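Local coordinates for protein erythromycin dehydratase (Saccharopolyspora erythraea, PDB 3EL6) that probably dehydrates beta-hydroxyacyl intermediates during polyketide chain assembly, as the double-hotdog dehydratase domain of an erythromycin-precursor synthase, at residues R33-A42 against F54-Q63; T75-A86 against L98-L109. All blocks are in the same frame, centred on the assembly; numbering follows the deposited sequence.

Contact 1. Residues R33-A42 against F54-Q63; sequences RGAEHPLLLA and FTGRLSTDEQ
The flat guanidinium of Arg57 carries Leu41 on one face: Leu41 CD1 rests 3.6 Å above its plane, displaced toward the rim. Arg57 gets there with CG anti to its backbone N (chi1 -167°) and a bend at chi3, and its NH2 bonds Ser28 O of the second subunit. The Phe54 ring meets Arg33 NH1 and Leu40 CD1 obliquely, while Asp92 and Asp45 pair with Arg33 NH1. The His37 ring has Pro38 CD over one face and Leu39 CA at its edge, and its ND1 accepts from Leu39 N. Between the Arg57 and Phe54 sides, strands 40-45 and 52-58 pair as an antiparallel hairpin with a classic beta bulge: Leu41 and Ala42 both face Thr55. Thr55 O takes a 2.6 Å bond from Leu41 N and a weak one from Ala42 N, and Thr55 N bonds Ala42 O at 2.9 Å. At Gly56 a beta carbon would collide with Leu39 O, which accepts from Arg57 N at 3.0 Å. Leu39 reaches Leu58 with CD1 and the Gln63 amide with CD2, while Ser59 N engages Gln63 OE1. The chemistry thus divides the hairpin: Leu39 and Leu58 pack inward at its open end, whereas Leu41 and Arg57 meet the second subunit.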
loop_
_atom_site.group_PDB
_atom_site.type_symbol
_atom_site.label_atom_id
_atom_site.label_comp_id
_atom_site.label_asym_id
_atom_site.label_seq_id
_atom_site.Cartn_x
_atom_site.Cartn_y
_atom_site.Cartn_z
ATOM N N ARG A 33 9.242 -2.057 4.553
ATOM C CA ARG A 33 9.803 -2.016 5.909
ATOM C C ARG A 33 9.381 -3.270 6.668
ATOM O O ARG A 33 8.282 -3.769 6.486
ATOM C CB ARG A 33 9.269 -0.815 6.680
ATOM C CG ARG A 33 9.410 0.464 6.006
ATOM C CD ARG A 33 8.866 1.620 6.888
ATOM N NE ARG A 33 7.420 1.835 6.790
ATOM C CZ ARG A 33 6.557 1.715 7.808
ATOM N NH1 ARG A 33 5.269 1.992 7.630
ATOM N NH2 ARG A 33 6.974 1.296 9.001
ATOM N N GLY A 34 10.210 -3.751 7.582
ATOM C CA GLY A 34 9.834 -4.940 8.352
ATOM C C GLY A 34 8.978 -4.452 9.512
ATOM O O GLY A 34 9.055 -3.301 9.904
ATOM N N ALA A 35 8.141 -5.310 10.057
ATOM C CA ALA A 35 7.211 -4.848 11.062
ATOM C C ALA A 35 7.670 -5.505 12.341
ATOM O O ALA A 35 8.102 -6.668 12.334
ATOM C CB ALA A 35 5.797 -5.284 10.681
ATOM N N GLU A 36 7.616 -4.774 13.433
ATOM C CA GLU A 36 8.051 -5.281 14.716
ATOM C C GLU A 36 6.919 -6.045 15.432
ATOM O O GLU A 36 7.145 -6.897 16.311
ATOM C CB GLU A 36 8.487 -4.096 15.566
ATOM C CG GLU A 36 9.848 -3.543 15.212
ATOM C CD GLU A 36 10.979 -4.427 15.728
ATOM O OE1 GLU A 36 11.181 -5.555 15.185
ATOM O OE2 GLU A 36 11.672 -3.984 16.689
ATOM N N HIS A 37 5.685 -5.757 15.070
ATOM C CA HIS A 37 4.578 -6.411 15.766
ATOM C C HIS A 37 4.632 -7.911 15.521
ATOM O O HIS A 37 4.826 -8.349 14.413
ATOM C CB HIS A 37 3.276 -5.866 15.215
ATOM C CG HIS A 37 2.073 -6.292 15.970
ATOM N ND1 HIS A 37 1.473 -7.506 15.775
ATOM C CD2 HIS A 37 1.299 -5.621 16.848
ATOM C CE1 HIS A 37 0.406 -7.596 16.547
ATOM N NE2 HIS A 37 0.273 -6.458 17.201
ATOM N N PRO A 38 4.418 -8.716 16.553
ATOM C CA PRO A 38 4.495 -10.187 16.365
ATOM C C PRO A 38 3.634 -10.784 15.236
ATOM O O PRO A 38 4.005 -11.845 14.691
ATOM C CB PRO A 38 3.977 -10.742 17.703
ATOM C CG PRO A 38 4.204 -9.651 18.691
ATOM C CD PRO A 38 4.087 -8.331 17.934
ATOM N N LEU A 39 2.488 -10.170 14.923
ATOM C CA LEU A 39 1.577 -10.699 13.903
ATOM C C LEU A 39 1.815 -10.074 12.509
ATOM O O LEU A 39 1.275 -10.544 11.508
ATOM C CB LEU A 39 0.108 -10.641 14.343
ATOM C CG LEU A 39 -0.160 -11.177 15.744
ATOM C CD1 LEU A 39 -1.651 -11.008 16.111
ATOM C CD2 LEU A 39 0.281 -12.661 15.863
ATOM N N LEU A 40 2.674 -9.081 12.432
ATOM C CA LEU A 40 2.866 -8.380 11.159
ATOM C C LEU A 40 4.151 -8.816 10.492
ATOM O O LEU A 40 5.095 -9.274 11.167
ATOM C CB LEU A 40 2.874 -6.858 11.320
ATOM C CG LEU A 40 1.515 -6.339 11.771
ATOM C CD1 LEU A 40 1.597 -4.816 11.937
ATOM C CD2 LEU A 40 0.400 -6.801 10.752
ATOM N N LEU A 41 4.175 -8.664 9.172
ATOM C CA LEU A 41 5.291 -9.119 8.368
ATOM C C LEU A 41 5.985 -7.948 7.688
ATOM O O LEU A 41 7.215 -7.812 7.776
ATOM C CB LEU A 41 4.770 -10.103 7.300
ATOM C CG LEU A 41 4.248 -11.442 7.858
ATOM C CD1 LEU A 41 3.410 -12.148 6.757
ATOM C CD2 LEU A 41 5.427 -12.256 8.372
ATOM N N ALA A 42 5.221 -7.097 7.005
ATOM C CA ALA A 42 5.812 -5.962 6.329
ATOM C C ALA A 42 4.882 -4.768 6.403
ATOM O O ALA A 42 3.648 -4.931 6.577
ATOM C CB ALA A 42 6.001 -6.296 4.864
ATOM N N PHE A 54 -0.258 -2.641 5.696
ATOM C CA PHE A 54 0.448 -3.585 6.614
ATOM C C PHE A 54 0.010 -4.983 6.300
ATOM O O PHE A 54 -1.209 -5.196 6.129
ATOM C CB PHE A 54 0.058 -3.256 8.097
ATOM C CG PHE A 54 0.400 -1.850 8.503
ATOM C CD1 PHE A 54 -0.528 -0.802 8.350
ATOM C CD2 PHE A 54 1.678 -1.561 9.047
ATOM C CE1 PHE A 54 -0.197 0.529 8.707
ATOM C CE2 PHE A 54 2.010 -0.220 9.412
ATOM C CZ PHE A 54 1.065 0.815 9.249
ATOM N N THR A 55 0.946 -5.937 6.226
ATOM C CA THR A 55 0.505 -7.332 6.055
ATOM C C THR A 55 1.023 -8.230 7.199
ATOM O O THR A 55 2.045 -7.929 7.809
ATOM C CB THR A 55 0.770 -7.848 4.634
ATOM O OG1 THR A 55 0.403 -6.787 3.700
ATOM C CG2 THR A 55 -0.086 -9.154 4.303
ATOM N N GLY A 56 0.240 -9.235 7.541
ATOM C CA GLY A 56 0.619 -10.161 8.629
ATOM C C GLY A 56 -0.101 -11.484 8.464
ATOM O O GLY A 56 -0.768 -11.743 7.439
ATOM N N ARG A 57 0.013 -12.342 9.471
ATOM C CA ARG A 57 -0.483 -13.703 9.347
ATOM C C ARG A 57 -0.690 -14.156 10.750
ATOM O O ARG A 57 0.109 -13.794 11.593
ATOM C CB ARG A 57 0.593 -14.548 8.692
ATOM C CG ARG A 57 0.114 -15.907 8.214
ATOM C CD ARG A 57 1.173 -16.551 7.214
ATOM N NE ARG A 57 1.189 -15.879 5.889
ATOM C CZ ARG A 57 2.273 -15.456 5.213
ATOM N NH1 ARG A 57 3.495 -15.620 5.701
ATOM N NH2 ARG A 57 2.140 -14.847 4.036
ATOM N N LEU A 58 -1.772 -14.873 10.981
ATOM C CA LEU A 58 -2.135 -15.450 12.288
ATOM C C LEU A 58 -2.171 -16.961 12.081
ATOM O O LEU A 58 -2.710 -17.431 11.082
ATOM C CB LEU A 58 -3.576 -15.061 12.631
ATOM C CG LEU A 58 -3.760 -14.014 13.706
ATOM C CD1 LEU A 58 -2.566 -13.110 13.746
ATOM C CD2 LEU A 58 -5.025 -13.276 13.451
ATOM N N SER A 59 -1.705 -17.738 13.056
ATOM C CA SER A 59 -1.952 -19.179 12.989
ATOM C C SER A 59 -1.771 -19.776 14.381
ATOM O O SER A 59 -0.993 -19.264 15.165
ATOM C CB SER A 59 -0.958 -19.844 12.071
ATOM O OG SER A 59 0.341 -19.720 12.627
ATOM N N THR A 60 -2.514 -20.828 14.682
ATOM C CA THR A 60 -2.332 -21.500 15.986
ATOM C C THR A 60 -0.929 -22.047 16.176
ATOM O O THR A 60 -0.436 -22.147 17.304
ATOM C CB THR A 60 -3.380 -22.569 16.187
ATOM O OG1 THR A 60 -3.353 -23.451 15.061
ATOM C CG2 THR A 60 -4.749 -21.977 16.208
ATOM N N ASP A 61 -0.222 -22.367 15.096
ATOM C CA ASP A 61 1.129 -22.861 15.271
ATOM C C ASP A 61 2.009 -21.821 15.880
ATOM O O ASP A 61 2.781 -22.116 16.801
ATOM C CB ASP A 61 1.765 -23.359 13.941
ATOM C CG ASP A 61 1.195 -24.693 13.472
ATOM O OD1 ASP A 61 0.489 -25.395 14.248
ATOM O OD2 ASP A 61 1.461 -25.053 12.302
ATOM N N GLU A 62 1.926 -20.587 15.365
ATOM C CA GLU A 62 2.745 -19.510 15.882
ATOM C C GLU A 62 2.146 -18.869 17.151
ATOM O O GLU A 62 2.861 -18.370 17.998
ATOM C CB GLU A 62 2.910 -18.416 14.812
ATOM C CG GLU A 62 3.716 -18.873 13.594
ATOM C CD GLU A 62 5.119 -19.314 13.980
ATOM O OE1 GLU A 62 5.597 -20.391 13.501
ATOM O OE2 GLU A 62 5.737 -18.575 14.792
ATOM N N GLN A 63 0.835 -18.854 17.263
ATOM C CA GLN A 63 0.201 -18.241 18.452
ATOM C C GLN A 63 -0.772 -19.256 19.071
ATOM O O GLN A 63 -1.968 -19.278 18.779
ATOM C CB GLN A 63 -0.555 -16.983 18.015
ATOM C CG GLN A 63 0.311 -15.804 17.572
ATOM C CD GLN A 63 0.679 -15.843 16.081
ATOM O OE1 GLN A 63 -0.169 -16.122 15.208
ATOM N NE2 GLN A 63 1.933 -15.529 15.784
#

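Contact 2. Residues T75-A86 against L98-L109; sequences TLVPGSVLVDLA and LEELVLQRPLVL
With chi1 of Val77 at 175°, CG1 lies anti to the backbone N and CG2 beside it, which brings CG2 to Leu109 CG at 3.6 Å; Leu107 CB packs against the same valine. Val83 divides its branches in the same way (chi1 169°): CG1 meets Leu98 CD1 at 3.7 Å, and CG2 meets Leu101 CD2 at 3.8 Å. A short beta-branched residue can thus serve two leucines from one helical position. The axes of helix residues 79-86 and strand residues 100-103 approach to 9.6 Å, their directions 148° apart, roughly antiparallel. Leu82 CD1 touches Leu103 CD2, and the methyl of Ala86 lies against Leu98, its small size suiting the close approach. Gly79 lets Leu103 CD1 come to 4.0 Å from its CA, a place where a beta carbon would clash.

Ahead of the helix, backbone pairing is added to the side-chain packing. Leu109 N bonds Thr75 O at 2.8 Å, and Val77 N bonds Leu107 O at 2.9 Å, framing the single bridge between Leu76 and Val108. One step further, a water accepts a hydrogen bond from Leu107 N and donates one to Val77 O, so these two polar groups are satisfied without direct pairing. Leu76 CD2 meets Val108 CG2 beside the bridge.

A helix packed on a curved antiparallel sheet is the hallmark of the hotdog fold. Here the chemistry is aliphatic under the helix and polar along the backbones leading into it, so aliphatic packing seats the helix while main-chain bonds and one water fix its approach.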
loop_
_atom_site.group_PDB
_atom_site.type_symbol
_atom_site.label_atom_id
_atom_site.label_comp_id
_atom_site.label_asym_id
_atom_site.label_seq_id
_atom_site.Cartn_x
_atom_site.Cartn_y
_atom_site.Cartn_z
ATOM N N THR A 75 -13.453 -21.902 16.449
ATOM C CA THR A 75 -12.287 -21.169 16.883
ATOM C C THR A 75 -12.352 -19.776 16.273
ATOM O O THR A 75 -12.136 -19.603 15.062
ATOM C CB THR A 75 -10.991 -21.845 16.451
ATOM O OG1 THR A 75 -10.916 -23.139 17.065
ATOM C CG2 THR A 75 -9.800 -21.034 16.913
ATOM N N LEU A 76 -12.643 -18.792 17.121
ATOM C CA LEU A 76 -12.843 -17.425 16.663
ATOM C C LEU A 76 -11.680 -16.587 17.128
ATOM O O LEU A 76 -11.315 -16.606 18.316
ATOM C CB LEU A 76 -14.134 -16.844 17.234
ATOM C CG LEU A 76 -15.400 -17.553 16.806
ATOM C CD1 LEU A 76 -16.537 -16.656 17.189
ATOM C CD2 LEU A 76 -15.381 -17.793 15.289
ATOM N N VAL A 77 -11.076 -15.845 16.205
ATOM C CA VAL A 77 -10.067 -14.875 16.604
ATOM C C VAL A 77 -10.788 -13.775 17.448
ATOM O O VAL A 77 -11.820 -13.187 17.030
ATOM C CB VAL A 77 -9.406 -14.239 15.351
ATOM C CG1 VAL A 77 -8.420 -13.126 15.759
ATOM C CG2 VAL A 77 -8.655 -15.330 14.570
ATOM N N PRO A 78 -10.255 -13.488 18.632
ATOM C CA PRO A 78 -10.867 -12.445 19.453
ATOM C C PRO A 78 -10.758 -11.050 18.751
ATOM O O PRO A 78 -9.734 -10.719 18.134
ATOM C CB PRO A 78 -10.017 -12.421 20.713
ATOM C CG PRO A 78 -9.110 -13.622 20.646
ATOM C CD PRO A 78 -8.984 -13.992 19.189
ATOM N N GLY A 79 -11.833 -10.281 18.834
ATOM C CA GLY A 79 -11.817 -8.904 18.312
ATOM C C GLY A 79 -10.662 -8.085 18.813
ATOM O O GLY A 79 -10.208 -7.145 18.109
ATOM N N SER A 80 -10.164 -8.391 20.016
ATOM C CA SER A 80 -9.056 -7.637 20.574
ATOM C C SER A 80 -7.791 -7.783 19.747
ATOM O O SER A 80 -6.936 -6.926 19.790
ATOM C CB SER A 80 -8.745 -8.129 22.007
ATOM O OG SER A 80 -8.450 -9.512 21.927
ATOM N N VAL A 81 -7.663 -8.863 18.984
ATOM C CA VAL A 81 -6.520 -8.983 18.082
ATOM C C VAL A 81 -6.557 -7.831 17.034
ATOM O O VAL A 81 -5.498 -7.260 16.664
ATOM C CB VAL A 81 -6.537 -10.388 17.377
ATOM C CG1 VAL A 81 -5.529 -10.462 16.185
ATOM C CG2 VAL A 81 -6.182 -11.441 18.469
ATOM N N LEU A 82 -7.733 -7.591 16.506
ATOM C CA LEU A 82 -7.886 -6.539 15.478
ATOM C C LEU A 82 -7.706 -5.188 16.123
ATOM O O LEU A 82 -7.188 -4.274 15.495
ATOM C CB LEU A 82 -9.252 -6.640 14.802
ATOM C CG LEU A 82 -9.475 -8.007 14.119
ATOM C CD1 LEU A 82 -10.774 -7.984 13.209
ATOM C CD2 LEU A 82 -8.225 -8.529 13.373
ATOM N N VAL A 83 -8.152 -5.018 17.375
ATOM C CA VAL A 83 -7.990 -3.708 18.047
ATOM C C VAL A 83 -6.490 -3.440 18.290
ATOM O O VAL A 83 -5.957 -2.347 18.034
ATOM C CB VAL A 83 -8.781 -3.670 19.397
ATOM C CG1 VAL A 83 -8.422 -2.395 20.292
ATOM C CG2 VAL A 83 -10.278 -3.799 19.124
ATOM N N ASP A 84 -5.765 -4.445 18.767
ATOM C CA ASP A 84 -4.322 -4.251 19.028
ATOM C C ASP A 84 -3.604 -3.974 17.711
ATOM O O ASP A 84 -2.782 -3.088 17.610
ATOM C CB ASP A 84 -3.736 -5.535 19.722
ATOM C CG ASP A 84 -2.213 -5.578 19.630
ATOM O OD1 ASP A 84 -1.530 -4.665 20.182
ATOM O OD2 ASP A 84 -1.694 -6.477 18.924
ATOM N N LEU A 85 -3.981 -4.693 16.654
ATOM C CA LEU A 85 -3.285 -4.463 15.364
ATOM C C LEU A 85 -3.572 -3.028 14.878
ATOM O O LEU A 85 -2.707 -2.380 14.352
ATOM C CB LEU A 85 -3.787 -5.480 14.326
ATOM C CG LEU A 85 -3.043 -6.842 14.411
ATOM C CD1 LEU A 85 -3.830 -7.792 13.567
ATOM C CD2 LEU A 85 -1.607 -6.765 13.948
ATOM N N ALA A 86 -4.794 -2.556 15.070
ATOM C CA ALA A 86 -5.146 -1.189 14.632
ATOM C C ALA A 86 -4.414 -0.132 15.445
ATOM O O ALA A 86 -4.011 0.878 14.904
ATOM C CB ALA A 86 -6.695 -0.977 14.744
ATOM N N LEU A 98 -7.396 5.043 18.551
ATOM C CA LEU A 98 -8.419 4.365 17.766
ATOM C C LEU A 98 -9.724 5.069 18.094
ATOM O O LEU A 98 -10.366 4.789 19.110
ATOM C CB LEU A 98 -8.393 2.891 18.157
ATOM C CG LEU A 98 -8.426 1.740 17.189
ATOM C CD1 LEU A 98 -8.864 0.384 17.835
ATOM C CD2 LEU A 98 -8.965 1.977 15.723
ATOM N N GLU A 99 -10.094 6.075 17.282
ATOM C CA GLU A 99 -11.306 6.797 17.540
ATOM C C GLU A 99 -12.532 5.901 17.466
ATOM O O GLU A 99 -13.440 6.008 18.274
ATOM C CB GLU A 99 -11.455 7.950 16.547
ATOM C CG GLU A 99 -12.748 8.656 16.745
ATOM C CD GLU A 99 -12.733 9.975 16.042
ATOM O OE1 GLU A 99 -12.076 10.901 16.568
ATOM O OE2 GLU A 99 -13.392 10.056 14.975
ATOM N N GLU A 100 -12.567 4.990 16.511
ATOM C CA GLU A 100 -13.577 3.918 16.535
ATOM C C GLU A 100 -13.039 2.716 15.798
ATOM O O GLU A 100 -12.224 2.861 14.857
ATOM C CB GLU A 100 -14.813 4.440 15.791
ATOM C CG GLU A 100 -15.833 3.413 15.358
ATOM C CD GLU A 100 -16.924 4.020 14.457
ATOM O OE1 GLU A 100 -16.571 4.514 13.354
ATOM O OE2 GLU A 100 -18.130 3.990 14.846
ATOM N N LEU A 101 -13.436 1.528 16.246
ATOM C CA LEU A 101 -13.250 0.304 15.420
ATOM C C LEU A 101 -14.486 -0.521 15.538
ATOM O O LEU A 101 -14.934 -0.856 16.677
ATOM C CB LEU A 101 -11.997 -0.471 15.870
ATOM C CG LEU A 101 -11.657 -1.591 14.865
ATOM C CD1 LEU A 101 -11.027 -0.978 13.608
ATOM C CD2 LEU A 101 -10.723 -2.574 15.547
ATOM N N VAL A 102 -15.099 -0.819 14.386
ATOM C CA VAL A 102 -16.322 -1.601 14.363
ATOM C C VAL A 102 -15.972 -2.953 13.769
ATOM O O VAL A 102 -15.382 -3.044 12.670
ATOM C CB VAL A 102 -17.390 -0.908 13.514
ATOM C CG1 VAL A 102 -18.655 -1.757 13.473
ATOM C CG2 VAL A 102 -17.680 0.436 14.124
ATOM N N LEU A 103 -16.262 -3.993 14.523
ATOM C CA LEU A 103 -15.923 -5.322 14.123
ATOM C C LEU A 103 -17.076 -5.953 13.357
ATOM O O LEU A 103 -18.211 -5.998 13.824
ATOM C CB LEU A 103 -15.573 -6.121 15.383
ATOM C CG LEU A 103 -14.402 -5.477 16.173
ATOM C CD1 LEU A 103 -14.368 -5.899 17.627
ATOM C CD2 LEU A 103 -13.059 -5.794 15.540
ATOM N N GLN A 104 -16.792 -6.479 12.191
ATOM C CA GLN A 104 -17.800 -7.237 11.498
ATOM C C GLN A 104 -17.623 -8.692 11.922
ATOM O O GLN A 104 -17.123 -9.002 13.016
ATOM C CB GLN A 104 -17.659 -7.006 9.972
ATOM C CG GLN A 104 -18.287 -5.642 9.512
ATOM C CD GLN A 104 -17.319 -4.395 9.450
ATOM O OE1 GLN A 104 -17.522 -3.404 10.167
ATOM N NE2 GLN A 104 -16.323 -4.431 8.553
ATOM N N ARG A 105 -18.040 -9.595 11.072
ATOM C CA ARG A 105 -17.758 -10.994 11.242
ATOM C C ARG A 105 -16.422 -11.292 11.914
ATOM O O ARG A 105 -15.358 -10.822 11.471
ATOM C CB ARG A 105 -17.741 -11.607 9.863
ATOM C CG ARG A 105 -17.389 -10.561 8.822
ATOM C CD ARG A 105 -18.061 -10.907 7.542
ATOM N NE ARG A 105 -17.518 -12.173 7.067
ATOM C CZ ARG A 105 -16.289 -12.257 6.587
ATOM N NH1 ARG A 105 -15.819 -13.427 6.161
ATOM N NH2 ARG A 105 -15.547 -11.139 6.544
ATOM N N PRO A 106 -16.473 -12.066 12.993
ATOM C CA PRO A 106 -15.249 -12.568 13.595
ATOM C C PRO A 106 -14.522 -13.426 12.587
ATOM O O PRO A 106 -15.121 -13.937 11.652
ATOM C CB PRO A 106 -15.740 -13.400 14.790
ATOM C CG PRO A 106 -17.172 -13.618 14.516
ATOM C CD PRO A 106 -17.640 -12.373 13.812
ATOM N N LEU A 107 -13.219 -13.496 12.721
ATOM C CA LEU A 107 -12.412 -14.271 11.832
ATOM C C LEU A 107 -12.513 -15.692 12.390
ATOM O O LEU A 107 -12.274 -15.916 13.581
ATOM C CB LEU A 107 -10.987 -13.757 11.945
ATOM C CG LEU A 107 -10.036 -13.663 10.758
ATOM C CD1 LEU A 107 -8.682 -13.070 11.153
ATOM C CD2 LEU A 107 -9.888 -15.005 10.066
ATOM N N VAL A 108 -12.873 -16.641 11.546
ATOM C CA VAL A 108 -12.915 -18.031 11.956
ATOM C C VAL A 108 -11.626 -18.711 11.557
ATOM O O VAL A 108 -11.285 -18.769 10.365
ATOM C CB VAL A 108 -14.091 -18.792 11.320
ATOM C CG1 VAL A 108 -14.068 -20.213 11.771
ATOM C CG2 VAL A 108 -15.399 -18.158 11.722
ATOM N N LEU A 109 -10.895 -19.227 12.544
ATOM C CA LEU A 109 -9.583 -19.796 12.255
ATOM C C LEU A 109 -9.697 -21.237 11.823
ATOM O O LEU A 109 -10.182 -22.116 12.565
ATOM C CB LEU A 109 -8.587 -19.661 13.411
ATOM C CG LEU A 109 -7.572 -18.530 13.326
ATOM C CD1 LEU A 109 -6.418 -18.807 14.310
ATOM C CD2 LEU A 109 -7.031 -18.344 11.906
HETATM O O HOH W 1 -12.100 -11.919 14.630
#

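Overall arrangement
Contact 1 closes before contact 2 opens along the chain, and their centres lie 15 Å apart in the same dehydratase domain. Contact 1 belongs to the hairpin of strands 40-45 and 52-58, and contact 2 joins helix 79-93 to strand 97-103; in the strand order, strands 114-123, 129-137 and 148-156 come between the hairpin and strand 97-103. The helix connects the two directly: His37 NE2 probably hydrogen-bonds Asp84 OD2 at 2.6 Å, Leu85 packs on His37 and Leu40, and Val81 touches Leu39. One helix therefore uses different sides for the two contacts, tying the hairpin, which reaches the second subunit, to the interior of this double-hotdog protein.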